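Local coordinates for protein DNA polymerase III subunit beta (Deinococcus radiodurans, PDB 4TRT) that probably tethers DNA polymerases and other proteins to DNA as a ring-shaped sliding clamp, giving replication its processivity, at residues A[173-179]-A[351-356]; A[240-244]-A[340-344]. All coordinates share one frame; numbering follows the deposited sequence.

In the fold
Strand 175-181 belongs to the central domain of the clamp. Further along the chain, residues 240-244 lie in the loop that leads from strand 224-229 to strand 248-253, the first strand of the last domain. The chain then builds that domain and reaches strand 342-346, where contact 2 closes a loop back to 240-244. Strand 353-357 follows next in the chain and pairs with 175-181 in contact 1. Contact 2 is therefore nested inside the larger loop closed by contact 1. Contact 1 joins the central and C-terminal halves of one sheet. Contact 2 lays the linking loop against that same sheet, and Val241 packs on Val175 where the two contacts meet.

Contact 1. Residues A[173-179]-A[351-356]; sequences YRVAIRD and GGYMAV. Unlike the reference sequence in segment 351-356: Gly351 (reference Arg), Gly352 (reference Arg), Tyr353 (reference Val), Met354 (reference Tyr), Ala355 (reference Gly), Val356 (reference Gly).
This is an antiparallel strand pair, 175-179 against 353-356, at the seam where the sheets of the central and C-terminal domains of the sliding clamp become one. Val175 pairs with Val356, and Ile177 with Met354, each through two backbone hydrogen bonds. Arg178 and Tyr353 form the next, non-hydrogen-bonded pair, and past it Asp179 N bonds Gly352 O at 3.0 Å. On one face, Val175 and Val356 lie side by side, CB to CB 3.9 Å. Beside them, Ile177 CD1 approaches Met354 SD at 4.3 Å. On the other face, Arg178 and Tyr353 cross at about a right angle. With CG anti to the backbone N (chi1 -171°) and a bend at chi2, Arg178 brings its guanidinium to Gly351 O. Arg178 CD meets Tyr353 CB at 4.1 Å. Arg178 NE bonds Gly351 O at 3.2 Å, from above the carbonyl plane; a second bond from NH2 is weak. Arg178 NH1 is held by Ser139 of helix 130-140. Tyr353 OH bonds Ala323 O and Tyr142 OH, and Asp179 OD1 forms a salt bridge with Arg166. The backbone thus supplies most of the polar grip between the strands, while polar side-chain ends tie the seam to its surroundings.

Contact 2. Residues A[240-244]-A[340-344]; sequences RVIPK and SPAIF
Pro243 sets its ring against Pro341 and Ile343, and this apolar wedge carries the contact. Its CB points toward 340-344. The CG corner of the ring goes deepest. Pro243 CG stands 3.8 Å from Ile343 CG1, with Pro341 CB a little further off. Pro243 CD lies against the same two atoms, 4.1 Å from Pro341 CB. One edge of the proline ring, CG and CD, is therefore shared between the two side chains. The two proline rings are slanted against each other and are not stacked. Pro243 CG also comes within 3.5 Å of Pro341 O, which accepts a hydrogen bond from Ser336 OG. On the other side of the pair, the ring of Pro341 nears the loop backbone, with Pro341 CG 4.2 Å from Val241 O.

Ile343 reaches further along the loop with its longer branch. CG1 is anti to its own carbonyl carbon (chi1 -63°), and the extended chain carries CD1 to the backbone of the loop. There Ile343 CD1 lies 3.6 Å from Pro243 O. Ile343 CD1 also meets Ile242 CG2 at 4.0 Å, with the two isoleucines at a slant.

This is loop-on-sheet packing in the C-terminal domain of the clamp. Residues 240-244 pass from a 3-10 turn into an irregular stretch, and 342-344 belong to a strand of the large antiparallel sheet. No hydrogen bond joins the two segments.

The CB of Ile242 points away from 340-344, and its side chain touches Val356 and Ile177 on neighbouring strands. Pro243 also rests on Val356.

Contact 1. Residues A[173-179]-A[351-356]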
loop_
_atom_site.group_PDB
_atom_site.type_symbol
_atom_site.label_atom_id
_atom_site.label_comp_id
_atom_site.label_asym_id
_atom_site.label_seq_id
_atom_site.Cartn_x
_atom_site.Cartn_y
_atom_site.Cartn_z
ATOM N N TYR A 173 -1.916 4.445 -33.018
ATOM C CA TYR A 173 -0.485 4.694 -33.213
ATOM C C TYR A 173 0.330 3.554 -32.601
ATOM O O TYR A 173 0.979 2.794 -33.340
ATOM C CB TYR A 173 -0.089 6.039 -32.597
ATOM C CG TYR A 173 -0.854 7.211 -33.159
ATOM C CD1 TYR A 173 -2.096 7.578 -32.631
ATOM C CD2 TYR A 173 -0.343 7.961 -34.212
ATOM C CE1 TYR A 173 -2.806 8.657 -33.143
ATOM C CE2 TYR A 173 -1.048 9.038 -34.734
ATOM C CZ TYR A 173 -2.276 9.379 -34.198
ATOM O OH TYR A 173 -2.965 10.455 -34.710
ATOM N N ARG A 174 0.296 3.419 -31.272
ATOM C CA ARG A 174 0.873 2.215 -30.655
ATOM C C ARG A 174 -0.110 1.054 -30.713
ATOM O O ARG A 174 -1.315 1.248 -30.737
ATOM C CB ARG A 174 1.348 2.447 -29.226
ATOM C CG ARG A 174 0.267 2.791 -28.224
ATOM C CD ARG A 174 0.917 2.960 -26.872
ATOM N NE ARG A 174 0.006 3.376 -25.816
ATOM C CZ ARG A 174 0.303 3.320 -24.515
ATOM N NH1 ARG A 174 1.476 2.852 -24.105
ATOM N NH2 ARG A 174 -0.580 3.718 -23.613
ATOM N N VAL A 175 0.437 -0.158 -30.705
ATOM C CA VAL A 175 -0.333 -1.376 -30.828
ATOM C C VAL A 175 0.283 -2.410 -29.892
ATOM O O VAL A 175 1.515 -2.475 -29.744
ATOM C CB VAL A 175 -0.271 -1.949 -32.270
ATOM C CG1 VAL A 175 -1.315 -3.045 -32.424
ATOM C CG2 VAL A 175 -0.470 -0.854 -33.320
ATOM N N ALA A 176 -0.568 -3.216 -29.271
ATOM C CA ALA A 176 -0.125 -4.368 -28.487
ATOM C C ALA A 176 -0.922 -5.568 -28.972
ATOM O O ALA A 176 -2.142 -5.476 -29.129
ATOM C CB ALA A 176 -0.363 -4.132 -27.009
ATOM N N ILE A 177 -0.212 -6.670 -29.201
ATOM C CA ILE A 177 -0.766 -7.912 -29.743
ATOM C C ILE A 177 -0.248 -9.079 -28.928
ATOM O O ILE A 177 0.932 -9.122 -28.569
ATOM C CB ILE A 177 -0.298 -8.115 -31.202
ATOM C CG1 ILE A 177 -0.802 -6.982 -32.102
ATOM C CG2 ILE A 177 -0.713 -9.489 -31.759
ATOM C CD1 ILE A 177 -0.100 -6.944 -33.438
ATOM N N ARG A 178 -1.130 -10.022 -28.596
ATOM C CA ARG A 178 -0.685 -11.314 -28.110
ATOM C C ARG A 178 -1.503 -12.439 -28.738
ATOM O O ARG A 178 -2.734 -12.416 -28.682
ATOM C CB ARG A 178 -0.751 -11.397 -26.590
ATOM C CG ARG A 178 -0.075 -12.663 -26.060
ATOM C CD ARG A 178 0.739 -12.418 -24.806
ATOM N NE ARG A 178 1.615 -13.551 -24.519
ATOM C CZ ARG A 178 2.476 -13.602 -23.509
ATOM N NH1 ARG A 178 2.609 -12.578 -22.678
ATOM N NH2 ARG A 178 3.227 -14.684 -23.345
ATOM N N ASP A 179 -0.800 -13.384 -29.353
ATOM C CA ASP A 179 -1.370 -14.619 -29.908
ATOM C C ASP A 179 -1.331 -15.676 -28.830
ATOM O O ASP A 179 -0.372 -15.733 -28.058
ATOM C CB ASP A 179 -0.544 -15.111 -31.110
ATOM C CG ASP A 179 -0.734 -14.250 -32.344
ATOM O OD1 ASP A 179 -1.893 -13.937 -32.688
ATOM O OD2 ASP A 179 0.267 -13.855 -32.972
ATOM N N GLY A 351 6.398 -16.687 -27.393
ATOM C CA GLY A 351 5.337 -16.407 -26.416
ATOM C C GLY A 351 4.140 -15.713 -27.062
ATOM O O GLY A 351 3.074 -15.676 -26.478
ATOM N N GLY A 352 4.337 -15.148 -28.259
ATOM C CA GLY A 352 3.267 -14.598 -29.059
ATOM C C GLY A 352 3.019 -13.103 -28.897
ATOM O O GLY A 352 2.057 -12.589 -29.469
ATOM N N TYR A 353 3.871 -12.409 -28.142
ATOM C CA TYR A 353 3.657 -10.970 -27.826
ATOM C C TYR A 353 4.425 -10.043 -28.730
ATOM O O TYR A 353 5.544 -10.320 -29.080
ATOM C CB TYR A 353 4.040 -10.646 -26.380
ATOM C CG TYR A 353 3.993 -9.162 -26.033
ATOM C CD1 TYR A 353 2.781 -8.506 -25.821
ATOM C CD2 TYR A 353 5.158 -8.415 -25.933
ATOM C CE1 TYR A 353 2.748 -7.150 -25.495
ATOM C CE2 TYR A 353 5.131 -7.060 -25.611
ATOM C CZ TYR A 353 3.921 -6.436 -25.399
ATOM O OH TYR A 353 3.895 -5.102 -25.068
ATOM N N MET A 354 3.827 -8.899 -29.065
ATOM C CA MET A 354 4.496 -7.896 -29.869
ATOM C C MET A 354 3.903 -6.523 -29.541
ATOM O O MET A 354 2.685 -6.397 -29.423
ATOM C CB MET A 354 4.242 -8.248 -31.328
ATOM C CG MET A 354 4.829 -7.332 -32.369
ATOM S SD MET A 354 4.053 -7.710 -33.961
ATOM C CE MET A 354 3.853 -9.478 -33.885
ATOM N N ALA A 355 4.770 -5.533 -29.409
ATOM C CA ALA A 355 4.371 -4.140 -29.213
ATOM C C ALA A 355 4.882 -3.329 -30.401
ATOM O O ALA A 355 6.019 -3.511 -30.835
ATOM C CB ALA A 355 4.956 -3.577 -27.926
ATOM N N VAL A 356 4.037 -2.437 -30.917
ATOM C CA VAL A 356 4.462 -1.453 -31.893
ATOM C C VAL A 356 4.449 -0.105 -31.197
ATOM O O VAL A 356 3.449 0.271 -30.565
ATOM C CB VAL A 356 3.539 -1.416 -33.127
ATOM C CG1 VAL A 356 3.966 -0.306 -34.103
ATOM C CG2 VAL A 356 3.530 -2.773 -33.812
#

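Contact 2. Residues A[240-244]-A[340-344]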
loop_
_atom_site.group_PDB
_atom_site.type_symbol
_atom_site.label_atom_id
_atom_site.label_comp_id
_atom_site.label_asym_id
_atom_site.label_seq_id
_atom_site.Cartn_x
_atom_site.Cartn_y
_atom_site.Cartn_z
ATOM N N ARG A 240 -1.698 -2.090 -40.906
ATOM C CA ARG A 240 -1.173 -0.968 -41.682
ATOM C C ARG A 240 -0.159 -0.132 -40.909
ATOM O O ARG A 240 0.678 0.500 -41.524
ATOM C CB ARG A 240 -2.303 -0.022 -42.170
ATOM C CG ARG A 240 -3.324 -0.606 -43.140
ATOM C CD ARG A 240 -4.119 0.495 -43.846
ATOM N NE ARG A 240 -3.388 1.105 -44.967
ATOM C CZ ARG A 240 -3.837 2.139 -45.681
ATOM N NH1 ARG A 240 -5.000 2.711 -45.375
ATOM N NH2 ARG A 240 -3.118 2.614 -46.702
ATOM N N VAL A 241 -0.241 -0.110 -39.580
ATOM C CA VAL A 241 0.685 0.706 -38.777
ATOM C C VAL A 241 1.864 -0.100 -38.202
ATOM O O VAL A 241 2.709 0.464 -37.485
ATOM C CB VAL A 241 -0.050 1.475 -37.644
ATOM C CG1 VAL A 241 -1.141 2.384 -38.220
ATOM C CG2 VAL A 241 -0.631 0.530 -36.593
ATOM N N ILE A 242 1.931 -1.398 -38.529
ATOM C CA ILE A 242 3.060 -2.253 -38.128
ATOM C C ILE A 242 4.168 -2.165 -39.181
ATOM O O ILE A 242 3.941 -2.469 -40.345
ATOM C CB ILE A 242 2.649 -3.735 -37.976
ATOM C CG1 ILE A 242 1.578 -3.907 -36.917
ATOM C CG2 ILE A 242 3.835 -4.596 -37.558
ATOM C CD1 ILE A 242 1.079 -5.335 -36.794
ATOM N N PRO A 243 5.383 -1.762 -38.773
ATOM C CA PRO A 243 6.471 -1.600 -39.749
ATOM C C PRO A 243 7.026 -2.940 -40.239
ATOM O O PRO A 243 7.247 -3.831 -39.440
ATOM C CB PRO A 243 7.532 -0.833 -38.952
ATOM C CG PRO A 243 7.297 -1.238 -37.538
ATOM C CD PRO A 243 5.811 -1.438 -37.400
ATOM N N LYS A 244 7.231 -3.085 -41.541
ATOM C CA LYS A 244 7.822 -4.308 -42.098
ATOM C C LYS A 244 9.209 -4.079 -42.686
ATOM O O LYS A 244 9.898 -5.050 -42.970
ATOM C CB LYS A 244 6.925 -4.950 -43.162
ATOM C CG LYS A 244 5.783 -5.783 -42.627
ATOM C CD LYS A 244 4.743 -4.936 -41.925
ATOM C CE LYS A 244 3.455 -5.710 -41.612
ATOM N NZ LYS A 244 2.285 -4.790 -41.620
ATOM N N SER A 340 10.345 6.590 -37.420
ATOM C CA SER A 340 9.234 5.737 -37.843
ATOM C C SER A 340 9.057 4.589 -36.844
ATOM O O SER A 340 9.856 4.446 -35.915
ATOM C CB SER A 340 9.415 5.254 -39.296
ATOM O OG SER A 340 10.660 4.632 -39.480
ATOM N N PRO A 341 7.961 3.818 -36.975
ATOM C CA PRO A 341 7.642 2.974 -35.818
ATOM C C PRO A 341 8.631 1.815 -35.585
ATOM O O PRO A 341 9.374 1.407 -36.494
ATOM C CB PRO A 341 6.222 2.475 -36.127
ATOM C CG PRO A 341 5.650 3.493 -37.080
ATOM C CD PRO A 341 6.826 3.911 -37.920
ATOM N N ALA A 342 8.645 1.338 -34.354
ATOM C CA ALA A 342 9.506 0.247 -33.916
ATOM C C ALA A 342 8.671 -0.901 -33.375
ATOM O O ALA A 342 7.541 -0.694 -32.941
ATOM C CB ALA A 342 10.456 0.744 -32.838
ATOM N N ILE A 343 9.244 -2.104 -33.372
ATOM C CA ILE A 343 8.608 -3.275 -32.759
ATOM C C ILE A 343 9.482 -3.724 -31.587
ATOM O O ILE A 343 10.701 -3.842 -31.735
ATOM C CB ILE A 343 8.438 -4.429 -33.768
ATOM C CG1 ILE A 343 7.499 -4.029 -34.914
ATOM C CG2 ILE A 343 7.905 -5.678 -33.085
ATOM C CD1 ILE A 343 7.532 -5.015 -36.073
ATOM N N PHE A 344 8.858 -3.924 -30.418
ATOM C CA PHE A 344 9.505 -4.537 -29.268
ATOM C C PHE A 344 8.843 -5.894 -29.027
ATOM O O PHE A 344 7.618 -6.011 -29.022
ATOM C CB PHE A 344 9.373 -3.693 -27.992
ATOM C CG PHE A 344 9.955 -2.301 -28.073
ATOM C CD1 PHE A 344 10.761 -1.892 -29.126
ATOM C CD2 PHE A 344 9.745 -1.419 -27.016
ATOM C CE1 PHE A 344 11.281 -0.619 -29.160
ATOM C CE2 PHE A 344 10.285 -0.151 -27.022
ATOM C CZ PHE A 344 11.041 0.260 -28.110
#